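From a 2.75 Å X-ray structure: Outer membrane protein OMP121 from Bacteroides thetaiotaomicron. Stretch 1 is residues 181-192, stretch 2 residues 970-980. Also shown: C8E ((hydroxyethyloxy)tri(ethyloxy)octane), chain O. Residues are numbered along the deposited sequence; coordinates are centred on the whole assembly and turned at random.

Stretch 1, residues 181-192: GGVQWSTVLRLP
Stretch 2 (970-980) NPSSRRFGFNL

Two strands of one chain, 780 or more residues apart in sequence, pair antiparallel (155° between their directions); the two stretches bury 949 Å² between them, both sides summed. The register sets Gly181 against Leu980, Val183 against Phe978, Trp185 against Phe976 and Thr187 against Arg974; each of these pairs makes two backbone hydrogen bonds, from Gly181 N to Leu980 O (2.8 Å) through Trp185 N to Phe976 O (2.9 Å) to the very short Arg974 N to Thr187 O (2.5 Å). Backbones are extended, phi -106 to -160° and psi 126 to 162° at these eight residues.

Between them lie the narrow pairs, tightest at Gln184 and Gly977 (CA to CA 3.7 Å). Gly977, at phi/psi -158/-163°, leaves a hollow that Gln184 fills, its CB 3.6 Å from Gly977 CA; a CB on Gly977 would clash with Gln184 CB and Val183 O. On the same face, Ser186 (p) is small enough for its CB to rest 3.8 Å from Arg975 CG, while the Arg975 side chain (m, t, m) leads away.

The other face carries the bulk. Phe976 (p, chi2 -89°) leans across to Trp185 (m, chi2 -99°), whose CB lies 3.8 Å from Phe976 CE2 in an off-centre CH-pi contact. Detergent covers the opposite ring face, C8E C6 3.6 Å from Phe976 CG. Thr187 OG1 meets the ring's edge, 4.0 Å from Phe976 CE1. Farther along, Trp185 CZ3 touches Phe978 CD2 at 4.5 Å.

Next along stretch 1, Leu189 N donates to Ser972 O (3.0 Å). The CA-to-CB bond of Leu189 (t, p) points toward stretch 2; CD1 covers one face of the Arg974 guanidinium, 3.4 Å from Arg974 NH1, and CD2 lies 3.4 Å from Ser972 OG. The Pro971 ring receives Val188 CG2 at CB (3.9 Å) and Leu191 CD2 at CG (3.8 Å). A water bridges Arg190 O (3.0 Å) and Ser972 N (2.8 Å).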

# COMPACT_ATOMS: atom_id res chain seq x y z
N GLY B 181 9.61 24.30 -34.84
CA GLY B 181 8.85 24.86 -33.75
C GLY B 181 7.38 24.85 -34.11
O GLY B 181 6.99 25.35 -35.16
N GLY B 182 6.54 24.28 -33.25
CA GLY B 182 5.16 24.04 -33.60
C GLY B 182 4.21 24.53 -32.53
O GLY B 182 4.57 24.73 -31.38
N VAL B 183 2.97 24.70 -32.95
CA VAL B 183 1.88 25.17 -32.11
C VAL B 183 0.61 24.61 -32.70
O VAL B 183 0.42 24.66 -33.91
CB VAL B 183 1.84 26.71 -32.06
CG1 VAL B 183 0.48 27.18 -31.70
CG2 VAL B 183 2.84 27.23 -31.07
N GLN B 184 -0.25 24.03 -31.87
CA GLN B 184 -1.46 23.46 -32.46
C GLN B 184 -2.57 23.39 -31.44
O GLN B 184 -2.34 23.23 -30.25
CB GLN B 184 -1.22 22.08 -33.06
CG GLN B 184 -1.29 20.97 -32.09
CD GLN B 184 -1.53 19.64 -32.74
OE1 GLN B 184 -0.94 19.32 -33.76
NE2 GLN B 184 -2.40 18.84 -32.15
N TRP B 185 -3.80 23.55 -31.93
CA TRP B 185 -4.99 23.53 -31.11
C TRP B 185 -5.79 22.27 -31.38
O TRP B 185 -5.77 21.72 -32.49
CB TRP B 185 -5.86 24.74 -31.40
CG TRP B 185 -5.25 25.99 -31.02
CD1 TRP B 185 -5.50 26.69 -29.90
CD2 TRP B 185 -4.28 26.71 -31.74
NE1 TRP B 185 -4.73 27.82 -29.86
CE2 TRP B 185 -3.97 27.85 -30.99
CE3 TRP B 185 -3.62 26.50 -32.94
CZ2 TRP B 185 -3.05 28.78 -31.42
CZ3 TRP B 185 -2.72 27.43 -33.36
CH2 TRP B 185 -2.44 28.55 -32.60
N SER B 186 -6.53 21.82 -30.38
CA SER B 186 -7.48 20.73 -30.54
C SER B 186 -8.84 21.17 -30.04
O SER B 186 -8.94 21.76 -28.96
CB SER B 186 -7.01 19.48 -29.82
OG SER B 186 -6.48 19.78 -28.55
N THR B 187 -9.88 20.95 -30.85
CA THR B 187 -11.26 21.14 -30.44
C THR B 187 -12.06 19.87 -30.69
O THR B 187 -11.68 18.99 -31.46
CB THR B 187 -11.92 22.28 -31.18
OG1 THR B 187 -11.99 21.94 -32.56
CG2 THR B 187 -11.14 23.54 -30.99
N VAL B 188 -13.22 19.79 -30.03
CA VAL B 188 -13.99 18.56 -29.98
C VAL B 188 -14.65 18.29 -31.33
O VAL B 188 -15.24 19.19 -31.93
CB VAL B 188 -15.01 18.62 -28.84
CG1 VAL B 188 -15.92 19.81 -29.03
CG2 VAL B 188 -15.78 17.35 -28.76
N LEU B 189 -14.57 17.05 -31.79
CA LEU B 189 -14.84 16.68 -33.18
C LEU B 189 -16.26 16.20 -33.42
O LEU B 189 -16.86 16.57 -34.43
CB LEU B 189 -13.89 15.58 -33.63
CG LEU B 189 -14.15 15.01 -35.02
CD1 LEU B 189 -13.95 16.08 -36.04
CD2 LEU B 189 -13.24 13.84 -35.30
N ARG B 190 -16.78 15.35 -32.54
CA ARG B 190 -18.11 14.77 -32.71
C ARG B 190 -18.63 14.44 -31.32
O ARG B 190 -18.04 13.63 -30.61
CB ARG B 190 -18.06 13.55 -33.63
CG ARG B 190 -18.83 12.31 -33.19
CD ARG B 190 -20.26 12.26 -33.74
NE ARG B 190 -20.32 12.30 -35.20
CZ ARG B 190 -20.35 11.23 -35.98
NH1 ARG B 190 -20.30 10.03 -35.43
NH2 ARG B 190 -20.42 11.36 -37.30
N LEU B 191 -19.68 15.11 -30.92
CA LEU B 191 -20.44 14.76 -29.74
C LEU B 191 -21.73 14.10 -30.19
O LEU B 191 -22.14 14.27 -31.35
CB LEU B 191 -20.75 15.99 -28.89
CG LEU B 191 -19.55 16.70 -28.27
CD1 LEU B 191 -19.96 18.03 -27.69
CD2 LEU B 191 -18.94 15.84 -27.20
N PRO B 192 -22.39 13.33 -29.34
CA PRO B 192 -23.62 12.68 -29.77
C PRO B 192 -24.69 13.71 -30.10
O PRO B 192 -24.77 14.77 -29.48
CB PRO B 192 -24.01 11.84 -28.56
CG PRO B 192 -22.73 11.61 -27.85
CD PRO B 192 -22.00 12.89 -27.99
N ASN B 970 -13.28 9.39 -23.81
CA ASN B 970 -13.49 10.81 -24.00
C ASN B 970 -13.71 11.13 -25.48
O ASN B 970 -13.22 10.42 -26.36
CB ASN B 970 -12.29 11.58 -23.49
CG ASN B 970 -12.08 11.41 -22.02
OD1 ASN B 970 -13.02 11.39 -21.24
ND2 ASN B 970 -10.83 11.27 -21.63
N PRO B 971 -14.46 12.18 -25.78
CA PRO B 971 -14.72 12.53 -27.18
C PRO B 971 -13.43 12.71 -27.96
O PRO B 971 -12.43 13.20 -27.43
CB PRO B 971 -15.48 13.85 -27.07
CG PRO B 971 -16.06 13.86 -25.74
CD PRO B 971 -15.13 13.10 -24.86
N SER B 972 -13.45 12.31 -29.23
CA SER B 972 -12.29 12.53 -30.08
C SER B 972 -12.22 13.99 -30.48
O SER B 972 -13.19 14.74 -30.39
CB SER B 972 -12.34 11.65 -31.32
OG SER B 972 -13.22 12.17 -32.29
N SER B 973 -11.04 14.41 -30.89
CA SER B 973 -10.82 15.82 -31.13
C SER B 973 -10.42 16.06 -32.58
O SER B 973 -10.03 15.15 -33.31
CB SER B 973 -9.75 16.39 -30.21
OG SER B 973 -8.49 15.83 -30.49
N ARG B 974 -10.54 17.32 -32.95
CA ARG B 974 -10.10 17.86 -34.23
C ARG B 974 -8.83 18.66 -33.99
O ARG B 974 -8.83 19.55 -33.14
CB ARG B 974 -11.20 18.74 -34.80
CG ARG B 974 -11.35 18.74 -36.24
CD ARG B 974 -12.06 20.01 -36.62
NE ARG B 974 -13.40 20.11 -36.05
CZ ARG B 974 -14.48 19.60 -36.62
NH1 ARG B 974 -14.37 18.93 -37.75
NH2 ARG B 974 -15.66 19.74 -36.06
N ARG B 975 -7.76 18.36 -34.70
CA ARG B 975 -6.48 19.02 -34.44
C ARG B 975 -5.98 19.81 -35.64
O ARG B 975 -6.11 19.37 -36.78
CB ARG B 975 -5.45 17.99 -34.00
CG ARG B 975 -5.84 17.31 -32.72
CD ARG B 975 -4.94 16.15 -32.41
NE ARG B 975 -5.09 15.03 -33.34
CZ ARG B 975 -6.04 14.10 -33.24
NH1 ARG B 975 -6.92 14.16 -32.27
NH2 ARG B 975 -6.09 13.12 -34.13
N PHE B 976 -5.39 20.98 -35.37
CA PHE B 976 -4.93 21.89 -36.42
C PHE B 976 -3.89 22.85 -35.87
O PHE B 976 -4.10 23.46 -34.82
CB PHE B 976 -6.10 22.67 -37.02
CG PHE B 976 -6.96 23.39 -36.01
CD1 PHE B 976 -8.04 22.77 -35.42
CD2 PHE B 976 -6.72 24.71 -35.69
CE1 PHE B 976 -8.84 23.44 -34.51
CE2 PHE B 976 -7.51 25.38 -34.78
CZ PHE B 976 -8.57 24.75 -34.19
N GLY B 977 -2.79 23.04 -36.59
CA GLY B 977 -1.79 23.96 -36.11
C GLY B 977 -0.86 24.51 -37.18
O GLY B 977 -1.13 24.44 -38.37
N PHE B 978 0.26 25.07 -36.70
CA PHE B 978 1.32 25.63 -37.52
C PHE B 978 2.66 25.03 -37.11
O PHE B 978 2.83 24.58 -35.98
CB PHE B 978 1.40 27.15 -37.40
CG PHE B 978 0.23 27.85 -38.00
CD1 PHE B 978 0.02 27.81 -39.36
CD2 PHE B 978 -0.65 28.54 -37.20
CE1 PHE B 978 -1.06 28.45 -39.93
CE2 PHE B 978 -1.74 29.18 -37.75
CZ PHE B 978 -1.94 29.14 -39.12
N ASN B 979 3.62 25.05 -38.03
CA ASN B 979 4.97 24.57 -37.77
C ASN B 979 5.96 25.42 -38.54
O ASN B 979 5.75 25.69 -39.72
CB ASN B 979 5.14 23.11 -38.18
CG ASN B 979 6.55 22.59 -37.91
OD1 ASN B 979 7.09 22.77 -36.83
ND2 ASN B 979 7.15 21.94 -38.89
N LEU B 980 7.03 25.82 -37.88
CA LEU B 980 8.10 26.58 -38.49
C LEU B 980 9.34 25.72 -38.54
O LEU B 980 9.72 25.13 -37.53
CB LEU B 980 8.36 27.87 -37.72
CG LEU B 980 9.49 28.76 -38.21
CD1 LEU B 980 9.40 28.87 -39.69
CD2 LEU B 980 9.40 30.13 -37.58
C1 C8E O . -4.78 23.70 -42.87
C2 C8E O . -6.08 23.09 -42.37
C3 C8E O . -6.76 23.97 -41.32
C4 C8E O . -8.04 23.32 -40.82
C5 C8E O . -8.94 24.27 -40.03
C6 C8E O . -9.37 23.63 -38.71
C7 C8E O . -10.21 24.57 -37.85
C8 C8E O . -11.63 24.03 -37.71
O9 C8E O . -12.35 24.78 -36.75
O HOH W 1 -15.93 11.54 -30.34